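Local coordinates for DUF1955 domain-containing protein (Sulfolobus tokodaii, PDB 1WY6), which is of unknown function but folds as an archaeal helical repeat protein, built mainly of helices packed side by side, at residues D20-I23 with D24-V27; C55-M58 with F59-L62. All coordinates share one frame; numbering follows the deposited sequence.

Contact 1: residues D20-I23 with D24-V27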
ATOM      1  N   ASP A  20      16.214   0.664  -9.072  1.00 14.78           N
ATOM      2  CA  ASP A  20      17.311  -0.290  -9.235  1.00 13.56           C
ATOM      3  C   ASP A  20      17.830  -0.915  -7.946  1.00 14.16           C
ATOM      4  O   ASP A  20      18.761  -1.715  -7.985  1.00 12.77           O
ATOM      5  CB  ASP A  20      18.485   0.371  -9.957  1.00 16.22           C
ATOM      6  CG  ASP A  20      18.177   0.701 -11.411  1.00 18.35           C
ATOM      7  OD1 ASP A  20      19.016   1.375 -12.039  1.00 24.48           O
ATOM      8  OD2 ASP A  20      17.111   0.287 -11.922  1.00 26.56           O
ATOM      9  N   GLY A  21      17.257  -0.538  -6.807  1.00 11.24           N
ATOM     10  CA  GLY A  21      17.702  -1.112  -5.551  1.00 12.50           C
ATOM     11  C   GLY A  21      18.800  -0.344  -4.843  1.00 12.68           C
ATOM     12  O   GLY A  21      19.256  -0.762  -3.782  1.00 15.75           O
ATOM     13  N   TYR A  22      19.246   0.757  -5.438  1.00 12.36           N
ATOM     14  CA  TYR A  22      20.274   1.604  -4.832  1.00 13.35           C
ATOM     15  C   TYR A  22      19.520   2.534  -3.883  1.00 14.29           C
ATOM     16  O   TYR A  22      19.434   3.736  -4.124  1.00  9.20           O
ATOM     17  CB  TYR A  22      20.972   2.436  -5.907  1.00 14.93           C
ATOM     18  CG  TYR A  22      21.864   1.655  -6.848  1.00 17.25           C
ATOM     19  CD1 TYR A  22      23.232   1.515  -6.587  1.00 18.65           C
ATOM     20  CD2 TYR A  22      21.357   1.101  -8.026  1.00 10.41           C
ATOM     21  CE1 TYR A  22      24.075   0.859  -7.480  1.00 13.09           C
ATOM     22  CE2 TYR A  22      22.196   0.438  -8.927  1.00  8.65           C
ATOM     23  CZ  TYR A  22      23.556   0.331  -8.645  1.00 12.25           C
ATOM     24  OH  TYR A  22      24.404  -0.257  -9.552  1.00 21.26           O
ATOM     25  N   ILE A  23      18.963   1.969  -2.811  1.00  8.99           N
ATOM     26  CA  ILE A  23      18.173   2.738  -1.848  1.00  8.99           C
ATOM     27  C   ILE A  23      18.877   3.940  -1.180  1.00  8.99           C
ATOM     28  O   ILE A  23      18.337   5.040  -1.178  1.00 12.75           O
ATOM     29  CB  ILE A  23      17.610   1.812  -0.729  1.00  8.99           C
ATOM     30  CG1 ILE A  23      17.018   0.529  -1.336  1.00  8.99           C
ATOM     31  CG2 ILE A  23      16.537   2.550   0.058  1.00  8.99           C
ATOM     32  CD1 ILE A  23      15.824   0.750  -2.272  1.00  8.99           C
ATOM     33  N   ASP A  24      20.070   3.732  -0.623  1.00 15.09           N
ATOM     34  CA  ASP A  24      20.789   4.816   0.049  1.00 18.14           C
ATOM     35  C   ASP A  24      21.073   5.974  -0.896  1.00 17.05           C
ATOM     36  O   ASP A  24      20.914   7.138  -0.536  1.00 12.84           O
ATOM     37  CB  ASP A  24      22.123   4.320   0.619  1.00 20.04           C
ATOM     38  CG  ASP A  24      21.950   3.206   1.631  1.00 30.42           C
ATOM     39  OD1 ASP A  24      21.311   3.430   2.678  1.00 31.04           O
ATOM     40  OD2 ASP A  24      22.458   2.099   1.379  1.00 39.21           O
ATOM     41  N   GLU A  25      21.515   5.640  -2.101  1.00 15.75           N
ATOM     42  CA  GLU A  25      21.831   6.642  -3.100  1.00 15.73           C
ATOM     43  C   GLU A  25      20.601   7.493  -3.422  1.00 13.36           C
ATOM     44  O   GLU A  25      20.637   8.725  -3.324  1.00 14.70           O
ATOM     45  CB  GLU A  25      22.348   5.966  -4.378  1.00 16.47           C
ATOM     46  CG  GLU A  25      23.752   5.360  -4.302  1.00 18.81           C
ATOM     47  CD  GLU A  25      23.813   4.028  -3.561  1.00 24.00           C
ATOM     48  OE1 GLU A  25      22.766   3.357  -3.415  1.00 21.61           O
ATOM     49  OE2 GLU A  25      24.924   3.642  -3.140  1.00 19.91           O
ATOM     50  N   GLY A  26      19.510   6.837  -3.808  1.00 10.83           N
ATOM     51  CA  GLY A  26      18.296   7.565  -4.138  1.00 11.82           C
ATOM     52  C   GLY A  26      17.726   8.349  -2.966  1.00 11.96           C
ATOM     53  O   GLY A  26      17.206   9.444  -3.151  1.00 14.95           O
ATOM     54  N   VAL A  27      17.824   7.803  -1.758  1.00 13.39           N
ATOM     55  CA  VAL A  27      17.302   8.489  -0.568  1.00 12.05           C
ATOM     56  C   VAL A  27      18.106   9.743  -0.237  1.00 12.78           C
ATOM     57  O   VAL A  27      17.551  10.769   0.167  1.00 13.16           O
ATOM     58  CB  VAL A  27      17.290   7.541   0.657  1.00 11.53           C
ATOM     59  CG1 VAL A  27      17.003   8.321   1.937  1.00 10.94           C
ATOM     60  CG2 VAL A  27      16.228   6.480   0.460  1.00 11.31           C
TER
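Tyr-22 and Glu-25 meet at the start of helix 23-36, where Tyr-22 takes the N-cap position just after a Schellman motif has ended helix 7-19. The link between the two helices of this hairpin is therefore very short. The Tyr-22 ring and the Glu-25 carboxylate stand nearly at right angles, their planes 88° apart. Glu-25 arrives at the edge of the ring, near its plane, with OE1 3.2 Å from Tyr-22 CB and 3.7 Å from CD1. What brings it there is a bend at chi2 (77°), which folds the carboxylate back along the chain toward the cap residue. OE1 thus meets carbons of the tyrosine side chain, and no hydrogen bond joins it to Tyr-22 O, since both atoms are acceptors. Tyr-22 is exposed and Glu-25 partly so.

Ile-23 turns its side chain to the protein interior, against Tyr-57 and Gln-60 of helix 55-65. Its CG2 branch meets CG2 of Val-27, one turn on, at 4.0 Å; the two branched chains cross at a slant. Gly-21 has the positive phi of the Schellman motif. Tyr-22 itself centres an inverse gamma turn, closed by a weak bond from Ile-23 N to Gly-21 O. From Tyr-22 O onward the i to i+4 bonds run: Gly-26 N reaches Tyr-22 O at 3.1 Å and 175°, and Val-27 N donates to Ile-23 O at 2.9 Å, an oxygen that Val-27 CG2 also approaches to 3.0 Å.

Contact 2: residues C55-M58 with F59-L62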
ATOM      1  N   CYS A  55       8.244  -4.371  -5.878  1.00 16.56           N
ATOM      2  CA  CYS A  55       7.790  -4.678  -4.526  1.00 16.68           C
ATOM      3  C   CYS A  55       8.928  -5.100  -3.595  1.00 16.04           C
ATOM      4  O   CYS A  55       8.791  -5.058  -2.368  1.00 12.63           O
ATOM      5  CB  CYS A  55       6.708  -5.762  -4.573  1.00 16.05           C
ATOM      6  SG  CYS A  55       5.112  -5.131  -5.188  1.00 16.42           S
ATOM      7  N   ARG A  56      10.047  -5.506  -4.179  1.00 15.57           N
ATOM      8  CA  ARG A  56      11.211  -5.910  -3.393  1.00 15.24           C
ATOM      9  C   ARG A  56      11.807  -4.720  -2.639  1.00 15.34           C
ATOM     10  O   ARG A  56      12.477  -4.909  -1.631  1.00 12.54           O
ATOM     11  CB  ARG A  56      12.324  -6.469  -4.287  1.00 17.04           C
ATOM     12  CG  ARG A  56      12.073  -7.794  -4.979  1.00 19.16           C
ATOM     13  CD  ARG A  56      13.301  -8.131  -5.826  1.00 17.75           C
ATOM     14  NE  ARG A  56      14.515  -8.119  -5.009  1.00 22.48           N
ATOM     15  CZ  ARG A  56      15.753  -7.996  -5.484  1.00 15.30           C
ATOM     16  NH1 ARG A  56      15.969  -7.866  -6.786  1.00 15.65           N
ATOM     17  NH2 ARG A  56      16.784  -8.014  -4.648  1.00 20.32           N
ATOM     18  N   TYR A  57      11.565  -3.506  -3.134  1.00 14.35           N
ATOM     19  CA  TYR A  57      12.136  -2.297  -2.527  1.00 13.32           C
ATOM     20  C   TYR A  57      11.151  -1.293  -1.933  1.00 11.63           C
ATOM     21  O   TYR A  57      11.508  -0.526  -1.034  1.00 12.19           O
ATOM     22  CB  TYR A  57      12.979  -1.535  -3.563  1.00 15.40           C
ATOM     23  CG  TYR A  57      13.936  -2.374  -4.378  1.00 14.77           C
ATOM     24  CD1 TYR A  57      14.786  -3.296  -3.767  1.00 13.90           C
ATOM     25  CD2 TYR A  57      14.012  -2.225  -5.766  1.00 11.43           C
ATOM     26  CE1 TYR A  57      15.693  -4.057  -4.517  1.00 11.05           C
ATOM     27  CE2 TYR A  57      14.914  -2.972  -6.525  1.00 14.75           C
ATOM     28  CZ  TYR A  57      15.750  -3.890  -5.893  1.00 15.73           C
ATOM     29  OH  TYR A  57      16.621  -4.654  -6.635  1.00 11.55           O
ATOM     30  N   MET A  58       9.929  -1.280  -2.454  1.00 11.58           N
ATOM     31  CA  MET A  58       8.914  -0.332  -2.010  1.00 11.55           C
ATOM     32  C   MET A  58       8.914  -0.014  -0.518  1.00 12.59           C
ATOM     33  O   MET A  58       9.010   1.146  -0.130  1.00 11.87           O
ATOM     34  CB  MET A  58       7.517  -0.802  -2.423  1.00 11.39           C
ATOM     35  CG  MET A  58       6.412   0.160  -1.997  1.00 11.76           C
ATOM     36  SD  MET A  58       4.774  -0.281  -2.599  1.00  9.53           S
ATOM     37  CE  MET A  58       4.838   0.384  -4.248  1.00 17.40           C
ATOM     38  N   PHE A  59       8.829  -1.036   0.322  1.00 14.64           N
ATOM     39  CA  PHE A  59       8.787  -0.804   1.758  1.00 16.06           C
ATOM     40  C   PHE A  59      10.078  -0.258   2.363  1.00 16.23           C
ATOM     41  O   PHE A  59      10.028   0.510   3.317  1.00 18.74           O
ATOM     42  CB  PHE A  59       8.322  -2.085   2.454  1.00 16.64           C
ATOM     43  CG  PHE A  59       6.961  -2.544   1.992  1.00 17.58           C
ATOM     44  CD1 PHE A  59       6.755  -3.852   1.564  1.00 17.85           C
ATOM     45  CD2 PHE A  59       5.897  -1.647   1.934  1.00 18.05           C
ATOM     46  CE1 PHE A  59       5.505  -4.256   1.077  1.00 20.37           C
ATOM     47  CE2 PHE A  59       4.650  -2.037   1.452  1.00 17.13           C
ATOM     48  CZ  PHE A  59       4.451  -3.346   1.020  1.00 20.72           C
ATOM     49  N   GLN A  60      11.228  -0.640   1.814  1.00 15.55           N
ATOM     50  CA  GLN A  60      12.512  -0.127   2.305  1.00 18.50           C
ATOM     51  C   GLN A  60      12.546   1.380   2.048  1.00 17.05           C
ATOM     52  O   GLN A  60      13.033   2.164   2.864  1.00 16.51           O
ATOM     53  CB  GLN A  60      13.680  -0.767   1.551  1.00 18.88           C
ATOM     54  CG  GLN A  60      13.848  -2.266   1.751  1.00 26.48           C
ATOM     55  CD  GLN A  60      14.865  -2.858   0.781  1.00 37.09           C
ATOM     56  OE1 GLN A  60      15.953  -2.305   0.582  1.00 38.47           O
ATOM     57  NE2 GLN A  60      14.515  -3.989   0.177  1.00 34.87           N
ATOM     58  N   VAL A  61      12.038   1.772   0.883  1.00 16.91           N
ATOM     59  CA  VAL A  61      11.990   3.178   0.512  1.00 16.30           C
ATOM     60  C   VAL A  61      11.051   3.930   1.442  1.00 13.90           C
ATOM     61  O   VAL A  61      11.424   4.961   1.996  1.00 12.73           O
ATOM     62  CB  VAL A  61      11.493   3.370  -0.928  1.00 16.25           C
ATOM     63  CG1 VAL A  61      11.319   4.855  -1.212  1.00 17.96           C
ATOM     64  CG2 VAL A  61      12.486   2.749  -1.911  1.00 18.79           C
ATOM     65  N   LEU A  62       9.836   3.410   1.613  1.00 11.84           N
ATOM     66  CA  LEU A  62       8.844   4.045   2.476  1.00 12.36           C
ATOM     67  C   LEU A  62       9.320   4.198   3.921  1.00 11.75           C
ATOM     68  O   LEU A  62       9.041   5.211   4.563  1.00 11.71           O
ATOM     69  CB  LEU A  62       7.527   3.263   2.447  1.00 11.50           C
ATOM     70  CG  LEU A  62       6.706   3.386   1.164  1.00 10.70           C
ATOM     71  CD1 LEU A  62       5.460   2.521   1.269  1.00 16.40           C
ATOM     72  CD2 LEU A  62       6.329   4.849   0.943  1.00 12.04           C
TER
HETATM   73  O   HOH W   1       9.679  -3.861   0.102  1.00 11.64           O
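Met-58 reaches past the Phe-59 ring, its SD 5.0 Å from the ring centroid and 32° off the normal, an oblique Met-aromatic contact between consecutive residues of helix 55-65. With CG anti to the backbone N (chi1 -179°), the thioether runs out beside its own carbonyl carbon, and the bend at chi3 then turns the methyl aside. The same CG lies 4.1 Å from CD1 of Leu-62, and these two chains, one turn apart, run side by side and point the same way. Together they make an apolar stripe along the buried side of the helix.

Around the helix from this stripe, Gln-60 extends back along the chain toward Tyr-57. Its NE2 lies at the edge of the tyrosine ring, 4.0 Å from CD1, with amide and ring planes perpendicular (90°), and 2.9 Å from Arg-56 O. The tyrosine also has Arg-56 CB over one face, while its CE1 sits above the centre of the arginine's guanidinium.

Along the backbone, Val-61 N donates to Tyr-57 O and Leu-62 N to Met-58 O, each at 3.0 Å. Two residues before the first of these, a water stands in for the direct bond, donating to Cys-55 O at 2.9 Å and accepting from Phe-59 N at 3.0 Å. Cys-55 O also receives a bond from Asn-87 ND2, and Cys-55 SG forms a disulfide with Cys-83 SG. Helix 55-65 thus lies between neighbours: Met-58 and Phe-59 pack on helix 78-86, Met-58 and Leu-62 touch Leu-50 of helix 44-52, and Tyr-57, Gln-60 and Val-61 meet Ile-23 of helix 23-36.

In the fold
From the N terminus, helix 7-19 ends in the tight turn of contact 1, which closes that turn onto the start of helix 23-36; helices 39-42 and 44-52 follow before contact 2, which lies along helix 55-65. The two contacts are in series, neither nesting nor crossing, yet they lie on the same side of the chain's centre with their own centres about 10 Å apart. They touch directly: Gly-21 N lies 3.4 Å from Tyr-57 CE2, and Ile-23 CD1 lies 3.9 Å from Tyr-57 CB. The loop at 20-22 and the first turn of helix 23-36 thus rest on helix 55-65, joining helix 23-36 and its leading loop to that helix.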